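NADPH-dependent aldehyde reductase YqhD (Escherichia coli, PDB 4QGS) reduces a broad range of short-chain aldehydes to alcohols with NADPH, working as a zinc-dependent homodimer of the iron-containing alcohol dehydrogenase family. Local coordinates at residues T84-N87 and A88-L91; V185-P188 and V189-Y192; A221-Q224 and D225-E229; L316-A319 and E320-N324. One frame throughout, in Å; residues are numbered along the deposited sequence.

The four contacts show how chemistry between near neighbours in sequence follows their place in the fold. Contacts 1 and 2 belong to the part of the chain built on the parallel sheet: contact 1 is a partly buried helix turn held by backbone bonds, with one apolar side-chain pair, whereas contact 2 is a buried turn leaving a strand, rich in polar bonds and holding a residue of the NADP(+) site. Their nearest atoms are about 19 Å apart. Contacts 3 and 4 lie in the helical C-terminal part, each partly buried, with centres about 13 Å apart. They touch through E229 of contact 3, so a salt bridge and a hydrogen bond between helices add to the ring contacts within each.

Contact 1 (T84-N87 and A88-L91); sequences TLMN and AVKL
M86 and V89 carry the side-chain contact of this helix segment, lying next to each other and pointing the same way. Bends at chi2 and chi3 swing the thioether chain of M86 round until its terminal methyl CE stands 3.5 Å from CG2 of V89. In V89 it is CG1 that is anti to the backbone N (chi1 170°), which leaves CG2 beside that nitrogen and also close to L85 O. The apolar patch continues into the neighbouring helix 106-119, where M86 touches F114 and A118, L85 reaches F114 and A88 meets I115.

The polar contacts across the segments are backbone bonds: A88 N to T84 O at 3.2 Å, V89 N to L85 O at 2.9 Å, K90 N to M86 O at 2.9 Å and L91 N to N87 O at 3.1 Å. At the start of the segment, the hydroxyl OG1 of T84 is hydrogen-bonded to E77 OE2.

On another flank A88 and L91 rest on F73 of strand 69-73. This is regular i to i+4 alpha-helix, with side chains packed against both a strand and a helix, as expected of a helix flanking the parallel sheet of a Rossmann-like dinucleotide-binding region.

Contact 2 (V185-P188 and V189-Y192); sequences VLDP and VYTY
The ring of Y190 lies across the side chain of D187 at about a right angle, and presents a face to it. CB of D187 sits over that face, 4.0 Å from the ring centroid and only 16° off the normal, so the pair makes a CH-pi contact displaced toward the rim; the carboxylate plane is inclined 36° to the ring. With CG of D187 anti to its own amide nitrogen (chi1 -177°), the carboxylate extends alongside V189, and D187 OD1 takes the V189 N-H at 2.9 Å from well above the carboxylate plane. The other oxygen, D187 OD2, is hydrogen-bonded to G28 N and receives a bond from a water at 2.6 Å, which also donates to Y190 OH at 3.0 Å. That hydroxyl has a further partner in Q60 OE1.

Here the chain leaves strand 183-186 of the parallel sheet and turns toward helix 196-211. An aspartate side chain accepting from the amide two residues on is an Asx turn; it leads into residues 189-192, which have helical phi/psi, and Y190 N bonds D187 O across it at 3.0 Å. Y190 is itself an NADP(+)-binding residue, consistent with the Asx turn and the water helping to position its ring at the cofactor site.

Further on, P188 O is gripped twice by T191. T191 OG1 donates to P188 O at 2.7 Å in the carbonyl plane, on a lone pair, while T191 N reaches P188 O at 2.8 Å from above that plane. P188 O also approaches the Y192 ring obliquely, 3.5 Å from CD1 of Y192, and that ring holds one face over CA of V189.

Contact 3 (A221-Q224 and D225-E229); sequences AKIQ and DRFAE
D225 and A221 meet at the amino end of helix 222-244, where A221 occupies the N-cap position and the first turn closes onto its carbonyl. The D225 N-H points to A221 O at 3.0 Å, nearly straight on. The amide of A221 itself precedes the helix and gives its hydrogen to a water at 3.1 Å; the same water donates to D225 OD2 at 2.9 Å, thereby tying the carboxylate back to the residue that opens the helix. The other carboxylate oxygen, OD1, forms a salt bridge with K314, so this buried acid has a charged partner as well as the water.

The remaining turns follow the regular i to i+4 pattern. R226 N is bonded to K222 O, F227 N to I223 O at 2.8 Å, A228 N to Q224 O, and E229 N to D225 O. Side-chain polar groups find their partners beyond this turn: K222 NZ forms a salt bridge with D220, and Q224 NE2 donates to the carbonyl of A269. Both oxygens of E229 are satisfied from elsewhere too, OE1 by a salt bridge to R321 and OE2 by hydrogen bonds with Y214 and Q317.

On the exposed flank the contact is apolar. I223 and F227 run side by side, one helical turn apart. The branch of I223 that does the touching is CG2, which stands anti to the backbone N and reaches over F227. This methyl sits squarely over the centre of the F227 ring, 3.7 Å from the centroid and 10° off its normal.

Contact 4 (L316-A319 and E320-N324); sequences LQYA and ERVWN
The hydroxyl oxygen of Y318 is met by two groups: the indole NE1 of W323 donates to Y318 OH at 3.0 Å, and T341 OG1 is hydrogen-bonded to the same atom. The indole bond is almost linear, at 175°, and its acceptor lies in the plane of the W323 ring. The two side chains run side by side, yet their ring planes stand at 81°, with the edge of W323 turned to the face of Y318 in an offset edge-to-face pair, the centroid of the Y318 ring 4.9 Å from that of the five-membered ring of W323. CD1 of W323 lies over that face toward its rim, 3.7 Å from CZ of Y318. CG of Y318 is anti to the backbone N (chi1 166°), and the end of the side chain comes back toward V322 and W323; CG2 of V322 is 3.9 Å from CD1 of Y318.

On a different flank Q317 and R321 pass obliquely, both directed at E229 of helix 222-244. R226 brings a like charge near R321, which the carboxylate would tend to offset.

Along the backbone V322 N bonds Y318 O at 2.9 Å, while W323 N to A319 O is a weak bond at 3.2 Å. N324 leaves helical phi/psi with a positive phi. Helix 312-323 packs between two others, V322 and W323 touching I236 of helix 222-244, and A319 and W323 touching A337 and A340 of helix 330-347, a bundle arrangement characteristic of the all-helical C-terminal domain of iron-containing alcohol dehydrogenases.

Contact 1 (T84-N87 and A88-L91)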
loop_
_atom_site.group_PDB
_atom_site.type_symbol
_atom_site.label_atom_id
_atom_site.label_comp_id
_atom_site.label_asym_id
_atom_site.label_seq_id
_atom_site.Cartn_x
_atom_site.Cartn_y
_atom_site.Cartn_z
ATOM N N THR A 84 -9.625 -4.806 18.944
ATOM C CA THR A 84 -10.137 -6.011 18.313
ATOM C C THR A 84 -9.047 -7.040 18.053
ATOM O O THR A 84 -9.268 -8.238 18.217
ATOM C CB THR A 84 -10.845 -5.673 16.991
ATOM O OG1 THR A 84 -11.793 -4.621 17.217
ATOM C CG2 THR A 84 -11.569 -6.890 16.446
ATOM N N LEU A 85 -7.868 -6.576 17.656
ATOM C CA LEU A 85 -6.771 -7.493 17.369
ATOM C C LEU A 85 -6.382 -8.276 18.625
ATOM O O LEU A 85 -6.052 -9.458 18.547
ATOM C CB LEU A 85 -5.568 -6.732 16.802
ATOM C CG LEU A 85 -5.861 -5.918 15.536
ATOM C CD1 LEU A 85 -4.612 -5.228 15.033
ATOM C CD2 LEU A 85 -6.455 -6.799 14.437
ATOM N N MET A 86 -6.450 -7.623 19.783
ATOM C CA MET A 86 -6.165 -8.291 21.053
ATOM C C MET A 86 -7.203 -9.362 21.382
ATOM O O MET A 86 -6.873 -10.380 21.988
ATOM C CB MET A 86 -6.099 -7.284 22.198
ATOM C CG MET A 86 -4.736 -6.657 22.401
ATOM S SD MET A 86 -3.433 -7.881 22.683
ATOM C CE MET A 86 -2.648 -7.871 21.095
ATOM N N ASN A 87 -8.456 -9.122 20.995
ATOM C CA ASN A 87 -9.514 -10.124 21.141
ATOM C C ASN A 87 -9.181 -11.378 20.344
ATOM O O ASN A 87 -9.446 -12.500 20.774
ATOM C CB ASN A 87 -10.859 -9.568 20.678
ATOM C CG ASN A 87 -11.561 -8.762 21.753
ATOM O OD1 ASN A 87 -11.307 -8.935 22.947
ATOM N ND2 ASN A 87 -12.449 -7.871 21.332
ATOM N N ALA A 88 -8.607 -11.175 19.165
ATOM C CA ALA A 88 -8.213 -12.297 18.327
ATOM C C ALA A 88 -7.018 -13.006 18.937
ATOM O O ALA A 88 -6.923 -14.230 18.882
ATOM C CB ALA A 88 -7.899 -11.831 16.930
ATOM N N VAL A 89 -6.103 -12.228 19.511
ATOM C CA VAL A 89 -4.937 -12.792 20.187
ATOM C C VAL A 89 -5.409 -13.672 21.340
ATOM O O VAL A 89 -4.835 -14.730 21.609
ATOM C CB VAL A 89 -3.983 -11.685 20.698
ATOM C CG1 VAL A 89 -2.908 -12.260 21.618
ATOM C CG2 VAL A 89 -3.337 -10.966 19.522
ATOM N N LYS A 90 -6.477 -13.231 21.998
ATOM C CA LYS A 90 -7.113 -13.995 23.068
ATOM C C LYS A 90 -7.631 -15.344 22.567
ATOM O O LYS A 90 -7.293 -16.392 23.124
ATOM C CB LYS A 90 -8.266 -13.196 23.682
ATOM C CG LYS A 90 -8.726 -13.711 25.042
ATOM C CD LYS A 90 -10.242 -13.842 25.123
ATOM C CE LYS A 90 -10.774 -14.843 24.110
ATOM N NZ LYS A 90 -12.243 -15.054 24.244
ATOM N N LEU A 91 -8.457 -15.307 21.524
ATOM C CA LEU A 91 -9.025 -16.521 20.942
ATOM C C LEU A 91 -7.916 -17.468 20.491
ATOM O O LEU A 91 -7.987 -18.675 20.725
ATOM C CB LEU A 91 -9.952 -16.168 19.765
ATOM C CG LEU A 91 -10.762 -17.232 19.010
ATOM C CD1 LEU A 91 -11.892 -16.564 18.248
ATOM C CD2 LEU A 91 -9.919 -18.038 18.037
#

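Contact 2 (V185-P188 and V189-Y192)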
loop_
_atom_site.group_PDB
_atom_site.type_symbol
_atom_site.label_atom_id
_atom_site.label_comp_id
_atom_site.label_asym_id
_atom_site.label_seq_id
_atom_site.Cartn_x
_atom_site.Cartn_y
_atom_site.Cartn_z
ATOM N N VAL A 185 -2.073 -15.771 -1.749
ATOM C CA VAL A 185 -2.839 -16.144 -2.925
ATOM C C VAL A 185 -3.362 -14.890 -3.608
ATOM O O VAL A 185 -4.111 -14.127 -2.999
ATOM C CB VAL A 185 -4.040 -17.053 -2.586
ATOM C CG1 VAL A 185 -4.826 -17.368 -3.848
ATOM C CG2 VAL A 185 -3.553 -18.327 -1.917
ATOM N N LEU A 186 -2.955 -14.700 -4.861
ATOM C CA LEU A 186 -3.340 -13.547 -5.668
ATOM C C LEU A 186 -4.079 -14.019 -6.915
ATOM O O LEU A 186 -3.459 -14.437 -7.895
ATOM C CB LEU A 186 -2.101 -12.730 -6.078
ATOM C CG LEU A 186 -1.478 -11.706 -5.120
ATOM C CD1 LEU A 186 -1.197 -12.291 -3.763
ATOM C CD2 LEU A 186 -0.170 -11.186 -5.719
ATOM N N ASP A 187 -5.408 -13.970 -6.870
ATOM C CA ASP A 187 -6.217 -14.357 -8.010
ATOM C C ASP A 187 -6.909 -13.111 -8.561
ATOM O O ASP A 187 -7.762 -12.539 -7.908
ATOM C CB ASP A 187 -7.255 -15.423 -7.597
ATOM C CG ASP A 187 -8.090 -15.927 -8.767
ATOM O OD1 ASP A 187 -8.086 -15.285 -9.842
ATOM O OD2 ASP A 187 -8.763 -16.976 -8.609
ATOM N N PRO A 188 -6.532 -12.686 -9.768
ATOM C CA PRO A 188 -7.114 -11.484 -10.366
ATOM C C PRO A 188 -8.643 -11.539 -10.458
ATOM O O PRO A 188 -9.303 -10.502 -10.406
ATOM C CB PRO A 188 -6.479 -11.456 -11.755
ATOM C CG PRO A 188 -5.133 -12.119 -11.546
ATOM C CD PRO A 188 -5.423 -13.229 -10.574
ATOM N N VAL A 189 -9.201 -12.738 -10.575
ATOM C CA VAL A 189 -10.665 -12.853 -10.664
ATOM C C VAL A 189 -11.350 -12.271 -9.426
ATOM O O VAL A 189 -12.442 -11.694 -9.524
ATOM C CB VAL A 189 -11.102 -14.318 -10.862
ATOM C CG1 VAL A 189 -12.648 -14.450 -10.752
ATOM C CG2 VAL A 189 -10.595 -14.832 -12.198
ATOM N N TYR A 190 -10.709 -12.391 -8.263
ATOM C CA TYR A 190 -11.268 -11.828 -7.038
ATOM C C TYR A 190 -11.318 -10.295 -7.083
ATOM O O TYR A 190 -12.009 -9.691 -6.273
ATOM C CB TYR A 190 -10.475 -12.256 -5.801
ATOM C CG TYR A 190 -10.478 -13.746 -5.511
ATOM C CD1 TYR A 190 -11.418 -14.592 -6.093
ATOM C CD2 TYR A 190 -9.530 -14.308 -4.652
ATOM C CE1 TYR A 190 -11.420 -15.955 -5.826
ATOM C CE2 TYR A 190 -9.534 -15.675 -4.379
ATOM C CZ TYR A 190 -10.474 -16.487 -4.967
ATOM O OH TYR A 190 -10.477 -17.844 -4.708
ATOM N N THR A 191 -10.596 -9.668 -8.016
ATOM C CA THR A 191 -10.633 -8.206 -8.108
ATOM C C THR A 191 -11.756 -7.701 -9.021
ATOM O O THR A 191 -12.013 -6.507 -9.071
ATOM C CB THR A 191 -9.284 -7.604 -8.607
ATOM O OG1 THR A 191 -9.109 -7.843 -10.008
ATOM C CG2 THR A 191 -8.115 -8.203 -7.849
ATOM N N TYR A 192 -12.430 -8.602 -9.733
ATOM C CA TYR A 192 -13.491 -8.185 -10.661
ATOM C C TYR A 192 -14.606 -7.394 -9.981
ATOM O O TYR A 192 -15.236 -6.536 -10.603
ATOM C CB TYR A 192 -14.134 -9.390 -11.345
ATOM C CG TYR A 192 -13.283 -10.159 -12.324
ATOM C CD1 TYR A 192 -11.951 -9.807 -12.584
ATOM C CD2 TYR A 192 -13.816 -11.253 -12.996
ATOM C CE1 TYR A 192 -11.184 -10.544 -13.481
ATOM C CE2 TYR A 192 -13.064 -11.978 -13.887
ATOM C CZ TYR A 192 -11.749 -11.626 -14.135
ATOM O OH TYR A 192 -11.031 -12.379 -15.035
HETATM O O HOH W 1 -8.356 -18.658 -6.657
#

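Contact 3 (A221-Q224 and D225-E229)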
loop_
_atom_site.group_PDB
_atom_site.type_symbol
_atom_site.label_atom_id
_atom_site.label_comp_id
_atom_site.label_asym_id
_atom_site.label_seq_id
_atom_site.Cartn_x
_atom_site.Cartn_y
_atom_site.Cartn_z
ATOM N N ALA A 221 21.296 3.189 -10.893
ATOM C CA ALA A 221 20.741 1.888 -10.549
ATOM C C ALA A 221 19.849 1.442 -11.705
ATOM O O ALA A 221 18.633 1.642 -11.673
ATOM C CB ALA A 221 19.962 1.965 -9.256
ATOM N N LYS A 222 20.456 0.870 -12.741
ATOM C CA LYS A 222 19.752 0.642 -14.000
ATOM C C LYS A 222 18.601 -0.351 -13.894
ATOM O O LYS A 222 17.546 -0.137 -14.498
ATOM C CB LYS A 222 20.725 0.158 -15.091
ATOM C CG LYS A 222 21.691 1.245 -15.577
ATOM C CD LYS A 222 22.441 0.786 -16.839
ATOM C CE LYS A 222 23.304 1.890 -17.430
ATOM N NZ LYS A 222 24.394 2.348 -16.523
ATOM N N ILE A 223 18.792 -1.442 -13.157
ATOM C CA ILE A 223 17.727 -2.448 -13.044
ATOM C C ILE A 223 16.533 -1.844 -12.298
ATOM O O ILE A 223 15.365 -1.965 -12.739
ATOM C CB ILE A 223 18.219 -3.717 -12.325
ATOM C CG1 ILE A 223 19.170 -4.505 -13.241
ATOM C CG2 ILE A 223 17.044 -4.584 -11.876
ATOM C CD1 ILE A 223 18.487 -5.066 -14.464
ATOM N N GLN A 224 16.826 -1.179 -11.185
ATOM C CA GLN A 224 15.774 -0.518 -10.403
ATOM C C GLN A 224 14.995 0.487 -11.236
ATOM O O GLN A 224 13.750 0.531 -11.165
ATOM C CB GLN A 224 16.369 0.163 -9.164
ATOM C CG GLN A 224 16.914 -0.809 -8.127
ATOM C CD GLN A 224 18.412 -1.110 -8.315
ATOM O OE1 GLN A 224 18.907 -1.216 -9.441
ATOM N NE2 GLN A 224 19.134 -1.217 -7.200
ATOM N N ASP A 225 15.711 1.292 -12.020
ATOM C CA ASP A 225 15.073 2.245 -12.923
ATOM C C ASP A 225 14.225 1.553 -13.986
ATOM O O ASP A 225 13.072 1.934 -14.204
ATOM C CB ASP A 225 16.104 3.147 -13.611
ATOM C CG ASP A 225 16.654 4.237 -12.692
ATOM O OD1 ASP A 225 16.013 4.576 -11.664
ATOM O OD2 ASP A 225 17.737 4.774 -13.019
ATOM N N ARG A 226 14.781 0.543 -14.653
ATOM C CA ARG A 226 14.024 -0.152 -15.691
ATOM C C ARG A 226 12.774 -0.818 -15.114
ATOM O O ARG A 226 11.731 -0.848 -15.761
ATOM C CB ARG A 226 14.881 -1.216 -16.394
ATOM C CG ARG A 226 15.945 -0.684 -17.331
ATOM C CD ARG A 226 15.375 0.089 -18.521
ATOM N NE ARG A 226 16.444 0.471 -19.455
ATOM C CZ ARG A 226 16.258 1.135 -20.593
ATOM N NH1 ARG A 226 15.025 1.470 -20.981
ATOM N NH2 ARG A 226 17.309 1.441 -21.357
ATOM N N PHE A 227 12.886 -1.383 -13.916
ATOM C CA PHE A 227 11.753 -2.131 -13.367
ATOM C C PHE A 227 10.652 -1.154 -12.955
ATOM O O PHE A 227 9.462 -1.396 -13.214
ATOM C CB PHE A 227 12.188 -2.989 -12.184
ATOM C CG PHE A 227 12.909 -4.268 -12.574
ATOM C CD1 PHE A 227 13.411 -4.458 -13.849
ATOM C CD2 PHE A 227 13.066 -5.280 -11.642
ATOM C CE1 PHE A 227 14.062 -5.642 -14.191
ATOM C CE2 PHE A 227 13.716 -6.471 -11.977
ATOM C CZ PHE A 227 14.207 -6.646 -13.251
ATOM N N ALA A 228 11.051 -0.047 -12.339
ATOM C CA ALA A 228 10.114 1.024 -11.987
ATOM C C ALA A 228 9.414 1.540 -13.237
ATOM O O ALA A 228 8.180 1.638 -13.273
ATOM C CB ALA A 228 10.841 2.162 -11.264
ATOM N N GLU A 229 10.198 1.841 -14.267
ATOM C CA GLU A 229 9.662 2.282 -15.553
ATOM C C GLU A 229 8.666 1.267 -16.122
ATOM O O GLU A 229 7.589 1.637 -16.616
ATOM C CB GLU A 229 10.813 2.536 -16.538
ATOM C CG GLU A 229 11.524 3.836 -16.248
ATOM C CD GLU A 229 12.975 3.870 -16.755
ATOM O OE1 GLU A 229 13.348 3.004 -17.567
ATOM O OE2 GLU A 229 13.725 4.771 -16.327
HETATM O O HOH W 2 19.174 5.483 -10.573
#

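Contact 4 (L316-A319 and E320-N324)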
loop_
_atom_site.group_PDB
_atom_site.type_symbol
_atom_site.label_atom_id
_atom_site.label_comp_id
_atom_site.label_asym_id
_atom_site.label_seq_id
_atom_site.Cartn_x
_atom_site.Cartn_y
_atom_site.Cartn_z
ATOM N N LEU A 316 13.195 14.105 -16.139
ATOM C CA LEU A 316 13.452 14.011 -17.569
ATOM C C LEU A 316 13.546 12.558 -18.033
ATOM O O LEU A 316 13.111 12.210 -19.137
ATOM C CB LEU A 316 14.755 14.754 -17.923
ATOM C CG LEU A 316 14.670 16.271 -17.767
ATOM C CD1 LEU A 316 16.075 16.873 -17.835
ATOM C CD2 LEU A 316 13.790 16.860 -18.840
ATOM N N GLN A 317 14.118 11.705 -17.191
ATOM C CA GLN A 317 14.205 10.283 -17.520
ATOM C C GLN A 317 12.804 9.676 -17.560
ATOM O O GLN A 317 12.466 8.913 -18.460
ATOM C CB GLN A 317 15.092 9.527 -16.519
ATOM C CG GLN A 317 15.288 8.045 -16.890
ATOM C CD GLN A 317 16.379 7.364 -16.077
ATOM O OE1 GLN A 317 17.285 8.018 -15.563
ATOM N NE2 GLN A 317 16.290 6.041 -15.950
ATOM N N TYR A 318 11.994 10.037 -16.572
ATOM C CA TYR A 318 10.604 9.608 -16.492
ATOM C C TYR A 318 9.841 10.058 -17.730
ATOM O O TYR A 318 9.107 9.275 -18.337
ATOM C CB TYR A 318 9.990 10.167 -15.201
ATOM C CG TYR A 318 8.481 10.129 -15.057
ATOM C CD1 TYR A 318 7.826 8.949 -14.740
ATOM C CD2 TYR A 318 7.728 11.292 -15.154
ATOM C CE1 TYR A 318 6.438 8.913 -14.563
ATOM C CE2 TYR A 318 6.334 11.274 -14.977
ATOM C CZ TYR A 318 5.703 10.077 -14.690
ATOM O OH TYR A 318 4.336 10.041 -14.512
ATOM N N ALA A 319 10.050 11.307 -18.133
ATOM C CA ALA A 319 9.338 11.864 -19.283
ATOM C C ALA A 319 9.655 11.086 -20.552
ATOM O O ALA A 319 8.766 10.767 -21.333
ATOM C CB ALA A 319 9.679 13.321 -19.463
ATOM N N GLU A 320 10.930 10.768 -20.743
ATOM C CA GLU A 320 11.361 10.023 -21.917
ATOM C C GLU A 320 10.966 8.541 -21.865
ATOM O O GLU A 320 10.361 8.017 -22.808
ATOM C CB GLU A 320 12.883 10.161 -22.074
ATOM C CG GLU A 320 13.449 9.491 -23.300
ATOM C CD GLU A 320 14.916 9.830 -23.499
ATOM O OE1 GLU A 320 15.261 11.029 -23.446
ATOM O OE2 GLU A 320 15.723 8.902 -23.694
ATOM N N ARG A 321 11.283 7.874 -20.757
ATOM C CA ARG A 321 11.123 6.420 -20.650
ATOM C C ARG A 321 9.675 5.984 -20.468
ATOM O O ARG A 321 9.275 4.935 -20.962
ATOM C CB ARG A 321 11.945 5.868 -19.482
ATOM C CG ARG A 321 13.475 5.996 -19.635
ATOM C CD ARG A 321 14.058 4.832 -20.406
ATOM N NE ARG A 321 15.506 4.984 -20.582
ATOM C CZ ARG A 321 16.420 4.495 -19.751
ATOM N NH1 ARG A 321 16.049 3.826 -18.672
ATOM N NH2 ARG A 321 17.720 4.679 -19.999
ATOM N N VAL A 322 8.891 6.781 -19.752
ATOM C CA VAL A 322 7.517 6.375 -19.455
ATOM C C VAL A 322 6.512 7.047 -20.403
ATOM O O VAL A 322 5.544 6.420 -20.826
ATOM C CB VAL A 322 7.179 6.675 -17.979
ATOM C CG1 VAL A 322 5.697 6.423 -17.674
ATOM C CG2 VAL A 322 8.059 5.827 -17.060
ATOM N N TRP A 323 6.745 8.310 -20.754
ATOM C CA TRP A 323 5.771 9.052 -21.565
ATOM C C TRP A 323 6.215 9.350 -23.003
ATOM O O TRP A 323 5.496 10.006 -23.754
ATOM C CB TRP A 323 5.414 10.370 -20.866
ATOM C CG TRP A 323 4.611 10.165 -19.626
ATOM C CD1 TRP A 323 5.045 10.256 -18.334
ATOM C CD2 TRP A 323 3.228 9.803 -19.562
ATOM N NE1 TRP A 323 4.011 9.976 -17.469
ATOM C CE2 TRP A 323 2.886 9.687 -18.201
ATOM C CE3 TRP A 323 2.245 9.554 -20.529
ATOM C CZ2 TRP A 323 1.597 9.358 -17.775
ATOM C CZ3 TRP A 323 0.969 9.215 -20.110
ATOM C CH2 TRP A 323 0.659 9.120 -18.741
ATOM N N ASN A 324 7.402 8.881 -23.369
ATOM C CA ASN A 324 7.952 9.094 -24.707
ATOM C C ASN A 324 8.074 10.577 -25.056
ATOM O O ASN A 324 7.918 10.965 -26.210
ATOM C CB ASN A 324 7.102 8.375 -25.763
ATOM C CG ASN A 324 7.856 8.165 -27.066
ATOM O OD1 ASN A 324 9.088 8.091 -27.075
ATOM N ND2 ASN A 324 7.126 8.076 -28.173
HETATM O O HOH W 3 16.171 11.713 -20.332
#